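Local coordinates for protein pyridoxal kinase (Lactobacillus plantarum, PDB 3H74) that probably phosphorylates pyridoxal at the expense of ATP, forming pyridoxal 5'-phosphate as a member of the ribokinase clan, at residues G81-V86 against Q90-Y95. Sequence-based numbering, arbitrary orientation.
Sequences GYVGSV and QQITTY
Gln90 folds back over the first turn of its own helix to meet Val86, one turn earlier. Its backbone N donates to Val86 O at 3.0 Å with an N-H...O angle of 161°, an i to i+4 bond in the first turns of helix 86-98. The side chain then climbs past the same carbonyl: CB stands beside Val86 O, Gln90 CG comes closer, 3.3 Å from Val86 O, and CD comes up to Val86 CG1. With CG anti to the carbonyl carbon (chi1 -66°) and the chain extended beyond it, the carboxamide is carried over Val86, where Gln90 NE2 lies 3.5 Å from Val86 CG1. Gln90 OE1 stays 4.0 Å from Val86 O, a loose neighbour without a hydrogen bond. The NE2 touch is a van der Waals contact between an amide nitrogen and a methyl group, at a position where Gln90 is largely open to solvent.

The inner half of the contact is apolar. Ile92 extends CD1 to Val83 and meets both branches of the valine equally, 3.9 Å from CG1 and 3.9 Å from CG2, so its end methyl sits against the fork. The two side chains reach toward each other and meet tip to tip. Both are buried: Ile92 also packs on Leu61 and Phe65 of helix 61-70, while Val83 touches Tyr124 of helix 122-131.

Between these valines the chain turns through Gly84, whose phi of 113° suits glycine, and Ser85 takes the N-cap position, its OG hydrogen-bonded to Leu88 N. Strand 77-80 thus passes through a short loop into helix 86-98, which leads on to the neighbouring parallel strand 103-106. The arrangement is the strand-to-helix turn of a beta-alpha-beta crossover, the repeating element of the alpha/beta fold of ribokinase-like enzymes.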
loop_
_atom_site.group_PDB
_atom_site.type_symbol
_atom_site.label_atom_id
_atom_site.label_comp_id
_atom_site.label_asym_id
_atom_site.label_seq_id
_atom_site.Cartn_x
_atom_site.Cartn_y
_atom_site.Cartn_z
ATOM N N GLY A 81 -2.067 0.295 5.012
ATOM C CA GLY A 81 -0.699 -0.135 4.742
ATOM C C GLY A 81 -0.187 -0.985 5.889
ATOM O O GLY A 81 -0.936 -1.759 6.474
ATOM N N TYR A 82 1.097 -0.844 6.205
ATOM C CA TYR A 82 1.714 -1.603 7.294
ATOM C C TYR A 82 0.890 -1.505 8.578
ATOM O O TYR A 82 0.575 -0.403 9.033
ATOM C CB TYR A 82 3.134 -1.085 7.554
ATOM C CG TYR A 82 3.824 -1.728 8.735
ATOM C CD1 TYR A 82 4.687 -2.807 8.559
ATOM C CD2 TYR A 82 3.620 -1.254 10.031
ATOM C CE1 TYR A 82 5.329 -3.398 9.648
ATOM C CE2 TYR A 82 4.250 -1.848 11.128
ATOM C CZ TYR A 82 5.101 -2.919 10.918
ATOM O OH TYR A 82 5.753 -3.524 11.977
ATOM N N VAL A 83 0.574 -2.655 9.168
ATOM C CA VAL A 83 -0.177 -2.696 10.427
ATOM C C VAL A 83 0.765 -3.071 11.575
ATOM O O VAL A 83 1.028 -2.252 12.462
ATOM C CB VAL A 83 -1.413 -3.629 10.349
ATOM C CG1 VAL A 83 -2.124 -3.665 11.683
ATOM C CG2 VAL A 83 -2.367 -3.157 9.270
ATOM N N GLY A 84 1.278 -4.299 11.555
ATOM C CA GLY A 84 2.380 -4.680 12.437
ATOM C C GLY A 84 2.099 -5.692 13.522
ATOM O O GLY A 84 3.041 -6.240 14.090
ATOM N N SER A 85 0.829 -5.939 13.818
ATOM C CA SER A 85 0.467 -6.979 14.787
ATOM C C SER A 85 -0.867 -7.617 14.455
ATOM O O SER A 85 -1.718 -7.007 13.795
ATOM C CB SER A 85 0.438 -6.412 16.209
ATOM O OG SER A 85 -0.655 -5.523 16.373
ATOM N N VAL A 86 -1.038 -8.858 14.909
ATOM C CA VAL A 86 -2.268 -9.605 14.698
ATOM C C VAL A 86 -3.450 -8.866 15.326
ATOM O O VAL A 86 -4.484 -8.683 14.679
ATOM C CB VAL A 86 -2.155 -11.051 15.255
ATOM C CG1 VAL A 86 -3.518 -11.712 15.333
ATOM C CG2 VAL A 86 -1.209 -11.889 14.396
ATOM N N GLN A 90 -6.864 -7.387 13.407
ATOM C CA GLN A 90 -8.215 -7.781 13.808
ATOM C C GLN A 90 -9.093 -6.579 14.137
ATOM O O GLN A 90 -10.237 -6.505 13.705
ATOM C CB GLN A 90 -8.158 -8.750 14.990
ATOM C CG GLN A 90 -7.513 -10.081 14.641
ATOM C CD GLN A 90 -7.220 -10.944 15.857
ATOM O OE1 GLN A 90 -7.199 -10.466 16.989
ATOM N NE2 GLN A 90 -6.977 -12.227 15.620
ATOM N N GLN A 91 -8.532 -5.629 14.880
ATOM C CA GLN A 91 -9.247 -4.402 15.229
ATOM C C GLN A 91 -9.650 -3.615 13.990
ATOM O O GLN A 91 -10.787 -3.165 13.864
ATOM C CB GLN A 91 -8.377 -3.526 16.124
ATOM C CG GLN A 91 -8.200 -4.071 17.539
ATOM C CD GLN A 91 -9.351 -3.707 18.479
ATOM O OE1 GLN A 91 -10.153 -2.810 18.193
ATOM N NE2 GLN A 91 -9.428 -4.397 19.607
ATOM N N ILE A 92 -8.701 -3.449 13.069
ATOM C CA ILE A 92 -8.972 -2.745 11.813
ATOM C C ILE A 92 -10.047 -3.466 10.990
ATOM O O ILE A 92 -10.968 -2.834 10.479
ATOM C CB ILE A 92 -7.677 -2.521 10.990
ATOM C CG1 ILE A 92 -6.740 -1.572 11.740
ATOM C CG2 ILE A 92 -7.998 -1.998 9.575
ATOM C CD1 ILE A 92 -5.321 -1.540 11.191
ATOM N N THR A 93 -9.932 -4.791 10.893
ATOM C CA THR A 93 -10.879 -5.585 10.105
ATOM C C THR A 93 -12.328 -5.330 10.543
ATOM O O THR A 93 -13.198 -5.051 9.719
ATOM C CB THR A 93 -10.551 -7.097 10.165
ATOM O OG1 THR A 93 -9.230 -7.325 9.656
ATOM C CG2 THR A 93 -11.543 -7.907 9.327
ATOM N N THR A 94 -12.578 -5.384 11.848
ATOM C CA THR A 94 -13.952 -5.210 12.326
ATOM C C THR A 94 -14.427 -3.759 12.213
ATOM O O THR A 94 -15.600 -3.511 11.911
ATOM C CB THR A 94 -14.161 -5.714 13.756
ATOM O OG1 THR A 94 -13.451 -4.867 14.658
ATOM C CG2 THR A 94 -13.694 -7.162 13.908
ATOM N N TYR A 95 -13.517 -2.803 12.415
ATOM C CA TYR A 95 -13.880 -1.399 12.253
ATOM C C TYR A 95 -14.325 -1.105 10.819
ATOM O O TYR A 95 -15.345 -0.455 10.589
ATOM C CB TYR A 95 -12.761 -0.437 12.686
ATOM C CG TYR A 95 -13.210 0.985 12.519
ATOM C CD1 TYR A 95 -14.162 1.528 13.382
ATOM C CD2 TYR A 95 -12.749 1.773 11.460
ATOM C CE1 TYR A 95 -14.610 2.819 13.227
ATOM C CE2 TYR A 95 -13.197 3.072 11.298
ATOM C CZ TYR A 95 -14.133 3.584 12.178
ATOM O OH TYR A 95 -14.583 4.864 12.008
#